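Local coordinates for protein argonaute (Methanocaldococcus jannaschii, PDB 5G5S) that uses short single-stranded DNA guides to bind and slice complementary DNA targets, and may defend its host against invading genetic elements, at residues L568-G573 / E595-R600; V522-E527 / P683-Y688; N591-V596 / W641-C646. One frame throughout, in Å; residues are numbered along the deposited sequence. Where two conformers were deposited one is given.

Interaction 1: residues L568-G573 / E595-R600; sequences LFLRDG and EVISIR
The backbone of Phe569 bonds both sides of Val596, its N-H giving to Glu595 O and its O accepting from Ile597 N, between two parallel strands of the RNase H-like PIWI fold, 566-571 and 593-600, which helix 577-590 joins in a beta-alpha-beta unit. Every cross-strand donor is a backbone N-H. Phe569 N lies 2.7 Å from Glu595 O, above the carbonyl plane (35° out of it), whereas Ile597 N meets Phe569 O almost along the C=O axis. Ile599 N reaches Arg571 O at 2.8 Å, and Arg571 N binds Ile597 O only weakly.

On the Leu570 face, Leu570 CG sits 3.5 Å from Ile599 CD1, a close approach for two carbons, and Ile597 CG2 lies alongside Leu570 CD1. On the other face Val596 CG2 touches Arg571 CG and CD.

Past the strand end lies Asp572, a catalytic, manganese-binding residue by similarity. Its CG, anti to the backbone N (chi1 -158°), lies near Ile599 O. Asp572 OD2, 3.1 Å from Ile599 O without a bond, takes its salt bridge from Lys601. Asp572 OD1 stands over the Arg600 guanidinium centre, 4.1 Å from Arg600 NH1, with none of the N-H groups directed at it.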
loop_
_atom_site.group_PDB
_atom_site.type_symbol
_atom_site.label_atom_id
_atom_site.label_comp_id
_atom_site.label_asym_id
_atom_site.label_seq_id
_atom_site.Cartn_x
_atom_site.Cartn_y
_atom_site.Cartn_z
ATOM N N LEU A 568 -9.329 6.692 -15.674
ATOM C CA LEU A 568 -9.134 7.178 -14.318
ATOM C C LEU A 568 -7.871 6.526 -13.755
ATOM O O LEU A 568 -7.785 5.303 -13.742
ATOM C CB LEU A 568 -10.373 6.869 -13.435
ATOM C CG LEU A 568 -10.241 7.137 -11.915
ATOM C CD1 LEU A 568 -10.118 8.618 -11.614
ATOM C CD2 LEU A 568 -11.378 6.509 -11.122
ATOM N N PHE A 569 -6.887 7.345 -13.326
ATOM C CA PHE A 569 -5.648 6.867 -12.698
ATOM C C PHE A 569 -5.712 7.023 -11.187
ATOM O O PHE A 569 -6.124 8.061 -10.665
ATOM C CB PHE A 569 -4.393 7.568 -13.225
ATOM C CG PHE A 569 -3.975 7.143 -14.610
ATOM C CD1 PHE A 569 -4.439 7.824 -15.733
ATOM C CD2 PHE A 569 -3.068 6.104 -14.792
ATOM C CE1 PHE A 569 -4.026 7.449 -17.009
ATOM C CE2 PHE A 569 -2.663 5.726 -16.071
ATOM C CZ PHE A 569 -3.161 6.384 -17.172
ATOM N N LEU A 570 -5.287 5.978 -10.495
ATOM C CA LEU A 570 -5.244 5.912 -9.046
ATOM C C LEU A 570 -3.777 5.834 -8.643
ATOM O O LEU A 570 -3.039 4.949 -9.106
ATOM C CB LEU A 570 -5.986 4.642 -8.599
ATOM C CG LEU A 570 -7.492 4.656 -8.303
ATOM C CD1 LEU A 570 -8.279 5.622 -9.143
ATOM C CD2 LEU A 570 -8.063 3.269 -8.366
ATOM N N ARG A 571 -3.332 6.799 -7.828
ATOM C CA ARG A 571 -1.955 6.809 -7.347
ATOM C C ARG A 571 -1.833 7.270 -5.895
ATOM O O ARG A 571 -2.686 8.002 -5.400
ATOM C CB ARG A 571 -0.983 7.544 -8.307
ATOM C CG ARG A 571 -1.396 8.948 -8.744
ATOM C CD ARG A 571 -0.427 9.540 -9.767
ATOM N NE ARG A 571 0.702 10.225 -9.132
ATOM C CZ ARG A 571 1.752 10.728 -9.779
ATOM N NH1 ARG A 571 1.844 10.623 -11.099
ATOM N NH2 ARG A 571 2.726 11.331 -9.108
ATOM N N ASP A 572 -0.807 6.772 -5.203
ATOM C CA ASP A 572 -0.457 7.159 -3.840
ATOM C C ASP A 572 0.654 8.153 -4.059
ATOM O O ASP A 572 1.832 7.804 -3.933
ATOM C CB ASP A 572 0.042 5.957 -3.020
ATOM C CG ASP A 572 -0.063 6.136 -1.518
ATOM O OD1 ASP A 572 0.494 7.129 -0.993
ATOM O OD2 ASP A 572 -0.688 5.272 -0.860
ATOM N N GLY A 573 0.274 9.339 -4.509
ATOM C CA GLY A 573 1.208 10.405 -4.826
ATOM C C GLY A 573 0.558 11.600 -5.487
ATOM O O GLY A 573 -0.549 11.499 -6.027
ATOM N N GLU A 595 -8.261 11.310 -15.957
ATOM C CA GLU A 595 -8.492 11.715 -14.581
ATOM C C GLU A 595 -7.485 11.076 -13.651
ATOM O O GLU A 595 -6.944 10.008 -13.953
ATOM C CB GLU A 595 -9.926 11.437 -14.145
ATOM C CG GLU A 595 -10.924 12.384 -14.788
ATOM C CD GLU A 595 -12.373 12.097 -14.451
ATOM O OE1 GLU A 595 -12.618 11.385 -13.453
ATOM O OE2 GLU A 595 -13.263 12.571 -15.192
ATOM N N VAL A 596 -7.186 11.777 -12.558
ATOM C CA VAL A 596 -6.262 11.345 -11.526
ATOM C C VAL A 596 -6.773 11.748 -10.146
ATOM O O VAL A 596 -7.254 12.864 -9.941
ATOM C CB VAL A 596 -4.760 11.707 -11.803
ATOM C CG1 VAL A 596 -4.508 13.213 -11.772
ATOM C CG2 VAL A 596 -3.818 10.975 -10.849
ATOM N N ILE A 597 -6.735 10.798 -9.226
ATOM C CA ILE A 597 -7.102 11.002 -7.841
ATOM C C ILE A 597 -5.975 10.402 -6.991
ATOM O O ILE A 597 -5.393 9.378 -7.360
ATOM C CB ILE A 597 -8.529 10.474 -7.513
ATOM C CG1 ILE A 597 -9.086 11.138 -6.208
ATOM C CG2 ILE A 597 -8.579 8.928 -7.494
ATOM C CD1 ILE A 597 -10.607 10.988 -5.887
ATOM N N SER A 598 -5.641 11.068 -5.889
ATOM C CA SER A 598 -4.608 10.618 -4.966
ATOM C C SER A 598 -5.261 9.790 -3.858
ATOM O O SER A 598 -6.249 10.216 -3.261
ATOM C CB SER A 598 -3.837 11.808 -4.403
ATOM O OG SER A 598 -2.986 11.432 -3.333
ATOM N N ILE A 599 -4.752 8.575 -3.644
ATOM C CA ILE A 599 -5.262 7.663 -2.625
ATOM C C ILE A 599 -4.118 7.411 -1.667
ATOM O O ILE A 599 -3.113 6.825 -2.050
ATOM C CB ILE A 599 -5.877 6.383 -3.259
ATOM C CG1 ILE A 599 -7.156 6.759 -4.063
ATOM C CG2 ILE A 599 -6.170 5.293 -2.182
ATOM C CD1 ILE A 599 -7.636 5.747 -4.985
ATOM N N ARG A 600 -4.236 7.943 -0.447
ATOM C CA ARG A 600 -3.194 7.817 0.564
ATOM C C ARG A 600 -3.614 6.959 1.758
ATOM O O ARG A 600 -4.470 7.346 2.561
ATOM C CB ARG A 600 -2.647 9.194 0.965
ATOM C CG ARG A 600 -2.020 9.925 -0.226
ATOM C CD ARG A 600 -1.294 11.180 0.172
ATOM N NE ARG A 600 0.085 10.932 0.599
ATOM C CZ ARG A 600 1.135 10.919 -0.215
ATOM N NH1 ARG A 600 0.978 11.116 -1.518
ATOM N NH2 ARG A 600 2.350 10.694 0.265
#

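Interaction 2: residues V522-E527 / P683-Y688; sequences VVYDSE and PAPIHY
A chi1 of -84° sets Tyr524 CG anti to its own carbonyl carbon, and chi2 of 62° turns the ring so that one face receives Pro685. On the helix, Tyr688 CG is likewise anti to its carbonyl carbon (chi1 -71°), at the end of a CB that points toward the strand. The evidence for a CH-pi contact is direct: Pro685 CG lies 3.7 Å from the Tyr524 ring centroid and close to the ring normal, displaced toward the CD1 side, where Pro685 CG is 3.5 Å from Tyr524 CD1. Farther out, Tyr524 OH touches Ala684 CB at 3.3 Å and reaches Tyr688 CD2, near the Tyr688 ring plane, at 3.5 Å. Val522 adds its branched carbon, with CB 3.5 Å from Pro685 O, while its CG2 approaches the Tyr688 backbone and CB.

Strand 517-525 and helix 684-697 thereby pack in the PIWI domain, the local axes 7.8 Å apart and running nearly antiparallel. Ile502 of strand 501-506 also touches Pro685, which places the first helical turn against the sheet. The polar end of Tyr688 is satisfied outside the contact: its OH hydrogen-bonds Ser671 OG, a residue that interacts with guide DNA. With no hydrogen bond crossing between the segments, the attachment rests on shape and dispersion, so the tyrosine face and proline ring contribute close, non-polar packing of the helix on the strand.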
loop_
_atom_site.group_PDB
_atom_site.type_symbol
_atom_site.label_atom_id
_atom_site.label_comp_id
_atom_site.label_asym_id
_atom_site.label_seq_id
_atom_site.Cartn_x
_atom_site.Cartn_y
_atom_site.Cartn_z
ATOM N N VAL A 522 -1.914 -1.525 -13.049
ATOM C CA VAL A 522 -2.886 -2.610 -13.062
ATOM C C VAL A 522 -4.130 -2.025 -13.727
ATOM O O VAL A 522 -4.709 -1.067 -13.229
ATOM C CB VAL A 522 -3.111 -3.338 -11.708
ATOM C CG1 VAL A 522 -4.175 -4.421 -11.836
ATOM C CG2 VAL A 522 -1.812 -3.973 -11.236
ATOM N N VAL A 523 -4.430 -2.512 -14.935
ATOM C CA VAL A 523 -5.526 -2.028 -15.763
ATOM C C VAL A 523 -6.816 -2.808 -15.523
ATOM O O VAL A 523 -6.869 -4.015 -15.730
ATOM C CB VAL A 523 -5.118 -2.007 -17.265
ATOM C CG1 VAL A 523 -6.219 -1.396 -18.131
ATOM C CG2 VAL A 523 -3.787 -1.280 -17.481
ATOM N N TYR A 524 -7.863 -2.092 -15.111
ATOM C CA TYR A 524 -9.201 -2.621 -14.894
ATOM C C TYR A 524 -10.131 -2.063 -15.948
ATOM O O TYR A 524 -10.006 -0.900 -16.309
ATOM C CB TYR A 524 -9.716 -2.247 -13.492
ATOM C CG TYR A 524 -9.262 -3.196 -12.409
ATOM C CD1 TYR A 524 -7.907 -3.365 -12.121
ATOM C CD2 TYR A 524 -10.181 -3.909 -11.653
ATOM C CE1 TYR A 524 -7.484 -4.243 -11.127
ATOM C CE2 TYR A 524 -9.768 -4.785 -10.649
ATOM C CZ TYR A 524 -8.418 -4.943 -10.389
ATOM O OH TYR A 524 -8.001 -5.801 -9.410
ATOM N N ASP A 525 -11.076 -2.876 -16.429
ATOM C CA ASP A 525 -12.059 -2.403 -17.398
ATOM C C ASP A 525 -13.295 -1.856 -16.672
ATOM O O ASP A 525 -13.312 -1.825 -15.435
ATOM C CB ASP A 525 -12.406 -3.490 -18.442
ATOM C CG ASP A 525 -13.073 -4.761 -17.933
ATOM O OD1 ASP A 525 -13.532 -4.775 -16.769
ATOM O OD2 ASP A 525 -13.182 -5.723 -18.718
ATOM N N SER A 526 -14.328 -1.447 -17.434
ATOM C CA SER A 526 -15.573 -0.898 -16.901
ATOM C C SER A 526 -16.374 -1.878 -16.019
ATOM O O SER A 526 -17.210 -1.411 -15.236
ATOM C CB SER A 526 -16.439 -0.329 -18.022
ATOM O OG SER A 526 -16.946 -1.339 -18.879
ATOM N N GLU A 527 -16.124 -3.219 -16.137
ATOM C CA GLU A 527 -16.786 -4.270 -15.341
ATOM C C GLU A 527 -15.986 -4.650 -14.068
ATOM O O GLU A 527 -16.429 -5.515 -13.304
ATOM C CB GLU A 527 -17.013 -5.557 -16.169
ATOM C CG GLU A 527 -17.920 -5.442 -17.381
ATOM C CD GLU A 527 -17.873 -6.670 -18.273
ATOM O OE1 GLU A 527 -16.753 -7.131 -18.596
ATOM O OE2 GLU A 527 -18.957 -7.172 -18.657
ATOM N N PRO A 683 -8.626 0.489 -2.965
ATOM C CA PRO A 683 -9.124 -0.124 -4.217
ATOM C C PRO A 683 -8.179 -1.137 -4.871
ATOM O O PRO A 683 -6.990 -0.895 -4.925
ATOM C CB PRO A 683 -9.365 1.090 -5.120
ATOM C CG PRO A 683 -9.663 2.191 -4.190
ATOM C CD PRO A 683 -8.821 1.958 -2.980
ATOM N N ALA A 684 -8.712 -2.267 -5.369
ATOM C CA ALA A 684 -7.925 -3.335 -6.009
ATOM C C ALA A 684 -6.890 -2.908 -7.098
ATOM O O ALA A 684 -5.762 -3.396 -7.018
ATOM C CB ALA A 684 -8.824 -4.468 -6.488
ATOM N N PRO A 685 -7.170 -1.967 -8.048
ATOM C CA PRO A 685 -6.125 -1.588 -9.028
ATOM C C PRO A 685 -4.811 -1.093 -8.405
ATOM O O PRO A 685 -3.734 -1.588 -8.776
ATOM C CB PRO A 685 -6.811 -0.517 -9.885
ATOM C CG PRO A 685 -8.273 -0.785 -9.721
ATOM C CD PRO A 685 -8.438 -1.257 -8.330
ATOM N N ILE A 686 -4.902 -0.146 -7.435
ATOM C CA ILE A 686 -3.734 0.412 -6.743
ATOM C C ILE A 686 -3.110 -0.600 -5.761
ATOM O O ILE A 686 -1.883 -0.720 -5.713
ATOM C CB ILE A 686 -3.967 1.853 -6.172
ATOM C CG1 ILE A 686 -2.672 2.448 -5.554
ATOM C CG2 ILE A 686 -5.172 1.925 -5.211
ATOM C CD1 ILE A 686 -2.723 3.897 -5.160
ATOM N N HIS A 687 -3.957 -1.367 -5.039
ATOM C CA HIS A 687 -3.540 -2.421 -4.100
ATOM C C HIS A 687 -2.651 -3.484 -4.788
ATOM O O HIS A 687 -1.624 -3.870 -4.239
ATOM C CB HIS A 687 -4.783 -3.085 -3.450
ATOM C CG HIS A 687 -4.482 -4.319 -2.662
ATOM N ND1 HIS A 687 -4.065 -4.249 -1.339
ATOM C CD2 HIS A 687 -4.549 -5.621 -3.029
ATOM C CE1 HIS A 687 -3.881 -5.496 -0.951
ATOM N NE2 HIS A 687 -4.145 -6.359 -1.935
ATOM N N TYR A 688 -3.081 -3.970 -5.962
ATOM C CA TYR A 688 -2.366 -4.987 -6.720
ATOM C C TYR A 688 -1.134 -4.448 -7.447
ATOM O O TYR A 688 -0.165 -5.189 -7.593
ATOM C CB TYR A 688 -3.310 -5.796 -7.629
ATOM C CG TYR A 688 -4.226 -6.730 -6.861
ATOM C CD1 TYR A 688 -3.708 -7.677 -5.977
ATOM C CD2 TYR A 688 -5.600 -6.726 -7.081
ATOM C CE1 TYR A 688 -4.543 -8.561 -5.292
ATOM C CE2 TYR A 688 -6.443 -7.607 -6.406
ATOM C CZ TYR A 688 -5.911 -8.515 -5.502
ATOM O OH TYR A 688 -6.742 -9.365 -4.818
#

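Interaction 3: residues N591-V596 / W641-C646; sequences NSNIEV and WLRFNC
Glu595 OE2 accepts three hydrogen bonds, two from Arg643 and one from Asn593, on the antiparallel pairing of strands 593-600 and 636-645 in the RNase H-like PIWI sheet. Arg643 forms a side-on salt bridge, NE at 2.9 Å and NH2 at 3.2 Å from Glu595 OE2. Both bonds lie near the guanidinium plane but meet the oxygen from above the carboxylate plane. Asn593 ND2 supplies the third bond to Glu595 OE2 at 2.9 Å, with the acceptor in the amide plane. Arg643 CG, anti to its backbone N (chi1 175°), starts the side chain alongside that of Glu595, and both point the same way.

The other carboxylate oxygen, Glu595 OE1, takes a hydrogen bond from Trp641 NE1 and a further one from Tyr499 OH. The indole bond is rather bent (138° at the hydrogen). Both oxygens thus have donors, an arrangement that should favour the ionised form of this buried acid.

Along the strands, Ile594 and Phe644 form a hydrogen-bonded pair, as do Val596 and Leu642; Glu595 and Arg643 are the non-hydrogen-bonded pair between them. On the Val596 face, Val596 CG1 touches Leu642 CB and the edge of the Phe644 ring, which helix 577-590 covers through Leu583. Toward the exposed end, the Asn593 amide uses its oxygen as well: Asn645 ND2 donates to Asn593 OD1 at 2.8 Å, with the two amide planes 68° apart.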
loop_
_atom_site.group_PDB
_atom_site.type_symbol
_atom_site.label_atom_id
_atom_site.label_comp_id
_atom_site.label_asym_id
_atom_site.label_seq_id
_atom_site.Cartn_x
_atom_site.Cartn_y
_atom_site.Cartn_z
ATOM N N ASN A 591 -7.356 12.660 -27.397
ATOM C CA ASN A 591 -8.801 12.951 -27.500
ATOM C C ASN A 591 -9.513 12.095 -26.432
ATOM O O ASN A 591 -10.564 11.481 -26.666
ATOM C CB ASN A 591 -9.365 12.727 -28.914
ATOM C CG ASN A 591 -10.832 13.065 -29.031
ATOM O OD1 ASN A 591 -11.290 14.105 -28.550
ATOM N ND2 ASN A 591 -11.610 12.161 -29.617
ATOM N N SER A 592 -8.885 12.063 -25.243
ATOM C CA SER A 592 -9.283 11.274 -24.104
ATOM C C SER A 592 -9.463 12.123 -22.890
ATOM O O SER A 592 -8.800 13.146 -22.740
ATOM C CB SER A 592 -8.215 10.220 -23.811
ATOM O OG SER A 592 -8.155 9.239 -24.834
ATOM N N ASN A 593 -10.340 11.673 -21.999
ATOM C CA ASN A 593 -10.561 12.285 -20.698
ATOM C C ASN A 593 -9.639 11.519 -19.734
ATOM O O ASN A 593 -9.784 10.304 -19.560
ATOM C CB ASN A 593 -12.019 12.165 -20.293
ATOM C CG ASN A 593 -12.345 12.841 -18.987
ATOM O OD1 ASN A 593 -12.552 14.053 -18.925
ATOM N ND2 ASN A 593 -12.477 12.056 -17.924
ATOM N N ILE A 594 -8.632 12.213 -19.191
ATOM C CA ILE A 594 -7.670 11.628 -18.263
ATOM C C ILE A 594 -7.918 12.193 -16.887
ATOM O O ILE A 594 -7.828 13.406 -16.669
ATOM C CB ILE A 594 -6.189 11.799 -18.714
ATOM C CG1 ILE A 594 -5.933 11.345 -20.184
ATOM C CG2 ILE A 594 -5.218 11.149 -17.716
ATOM C CD1 ILE A 594 -6.156 9.808 -20.532
ATOM N N GLU A 595 -8.261 11.310 -15.957
ATOM C CA GLU A 595 -8.492 11.715 -14.581
ATOM C C GLU A 595 -7.485 11.076 -13.651
ATOM O O GLU A 595 -6.944 10.008 -13.953
ATOM C CB GLU A 595 -9.926 11.437 -14.145
ATOM C CG GLU A 595 -10.924 12.384 -14.788
ATOM C CD GLU A 595 -12.373 12.097 -14.451
ATOM O OE1 GLU A 595 -12.618 11.385 -13.453
ATOM O OE2 GLU A 595 -13.263 12.571 -15.192
ATOM N N VAL A 596 -7.186 11.777 -12.558
ATOM C CA VAL A 596 -6.262 11.345 -11.526
ATOM C C VAL A 596 -6.773 11.748 -10.146
ATOM O O VAL A 596 -7.254 12.864 -9.941
ATOM C CB VAL A 596 -4.760 11.707 -11.803
ATOM C CG1 VAL A 596 -4.508 13.213 -11.772
ATOM C CG2 VAL A 596 -3.818 10.975 -10.849
ATOM N N TRP A 641 -8.569 15.362 -6.936
ATOM C CA TRP A 641 -9.190 14.716 -8.069
ATOM C C TRP A 641 -9.122 15.744 -9.204
ATOM O O TRP A 641 -9.680 16.845 -9.094
ATOM C CB TRP A 641 -10.626 14.330 -7.699
ATOM C CG TRP A 641 -11.379 13.538 -8.729
ATOM C CD1 TRP A 641 -10.864 12.849 -9.798
ATOM C CD2 TRP A 641 -12.799 13.341 -8.769
ATOM N NE1 TRP A 641 -11.872 12.199 -10.472
ATOM C CE2 TRP A 641 -13.077 12.504 -9.873
ATOM C CE3 TRP A 641 -13.867 13.806 -7.982
ATOM C CZ2 TRP A 641 -14.387 12.169 -10.242
ATOM C CZ3 TRP A 641 -15.158 13.444 -8.329
ATOM C CH2 TRP A 641 -15.406 12.621 -9.438
ATOM N N LEU A 642 -8.348 15.419 -10.239
ATOM C CA LEU A 642 -8.100 16.280 -11.392
ATOM C C LEU A 642 -8.631 15.681 -12.678
ATOM O O LEU A 642 -8.696 14.465 -12.818
ATOM C CB LEU A 642 -6.592 16.559 -11.545
ATOM C CG LEU A 642 -5.891 17.272 -10.375
ATOM C CD1 LEU A 642 -4.384 17.071 -10.436
ATOM C CD2 LEU A 642 -6.274 18.757 -10.318
ATOM N N ARG A 643 -9.004 16.549 -13.622
ATOM C CA ARG A 643 -9.522 16.153 -14.922
ATOM C C ARG A 643 -8.812 16.900 -16.032
ATOM O O ARG A 643 -8.835 18.132 -16.052
ATOM C CB ARG A 643 -11.041 16.387 -14.991
ATOM C CG ARG A 643 -11.635 16.118 -16.374
ATOM C CD ARG A 643 -13.112 16.359 -16.396
ATOM N NE ARG A 643 -13.838 15.364 -15.605
ATOM C CZ ARG A 643 -15.055 15.547 -15.109
ATOM N NH1 ARG A 643 -15.692 16.692 -15.303
ATOM N NH2 ARG A 643 -15.634 14.594 -14.392
ATOM N N PHE A 644 -8.199 16.146 -16.967
ATOM C CA PHE A 644 -7.549 16.691 -18.162
ATOM C C PHE A 644 -8.406 16.272 -19.337
ATOM O O PHE A 644 -8.549 15.082 -19.614
ATOM C CB PHE A 644 -6.083 16.219 -18.310
ATOM C CG PHE A 644 -5.248 16.585 -17.106
ATOM C CD1 PHE A 644 -5.169 15.731 -16.008
ATOM C CD2 PHE A 644 -4.593 17.813 -17.041
ATOM C CE1 PHE A 644 -4.439 16.093 -14.876
ATOM C CE2 PHE A 644 -3.841 18.162 -15.917
ATOM C CZ PHE A 644 -3.753 17.294 -14.850
ATOM N N ASN A 645 -9.010 17.258 -19.995
ATOM C CA ASN A 645 -9.934 17.057 -21.106
ATOM C C ASN A 645 -9.838 18.253 -22.062
ATOM O O ASN A 645 -9.901 19.402 -21.613
ATOM C CB ASN A 645 -11.381 16.921 -20.540
ATOM C CG ASN A 645 -12.440 16.427 -21.506
ATOM O OD1 ASN A 645 -12.448 16.750 -22.684
ATOM N ND2 ASN A 645 -13.422 15.691 -21.002
ATOM N N CYS A 646 -9.674 17.987 -23.371
ATOM C CA CYS A 646 -9.609 19.030 -24.406
ATOM C C CYS A 646 -8.555 20.125 -24.135
ATOM O O CYS A 646 -8.812 21.310 -24.375
ATOM C CB CYS A 646 -10.996 19.631 -24.645
ATOM S SG CYS A 646 -11.207 20.380 -26.278
#

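All three contacts belong to one PIWI sheet and its packing. Interactions 1 and 3 share strand 593-600, which pairs in parallel with 566-571 on one edge and antiparallel with 636-645 on the other; Glu595 and Val596 serve both. Interaction 2 instead lays a helix against strand 517-525. All its touching residues are buried and no hydrogen bond crosses it, and it meets interaction 1 where Ile686 CD1 packs on the backbone of Arg571 and Asp572. Interaction 1 is mostly buried and runs from backbone bonding into the predicted catalytic end. Interaction 3, farthest from the chain centre, adds a charged and amide network to its ladder and reaches the surface at Asn645.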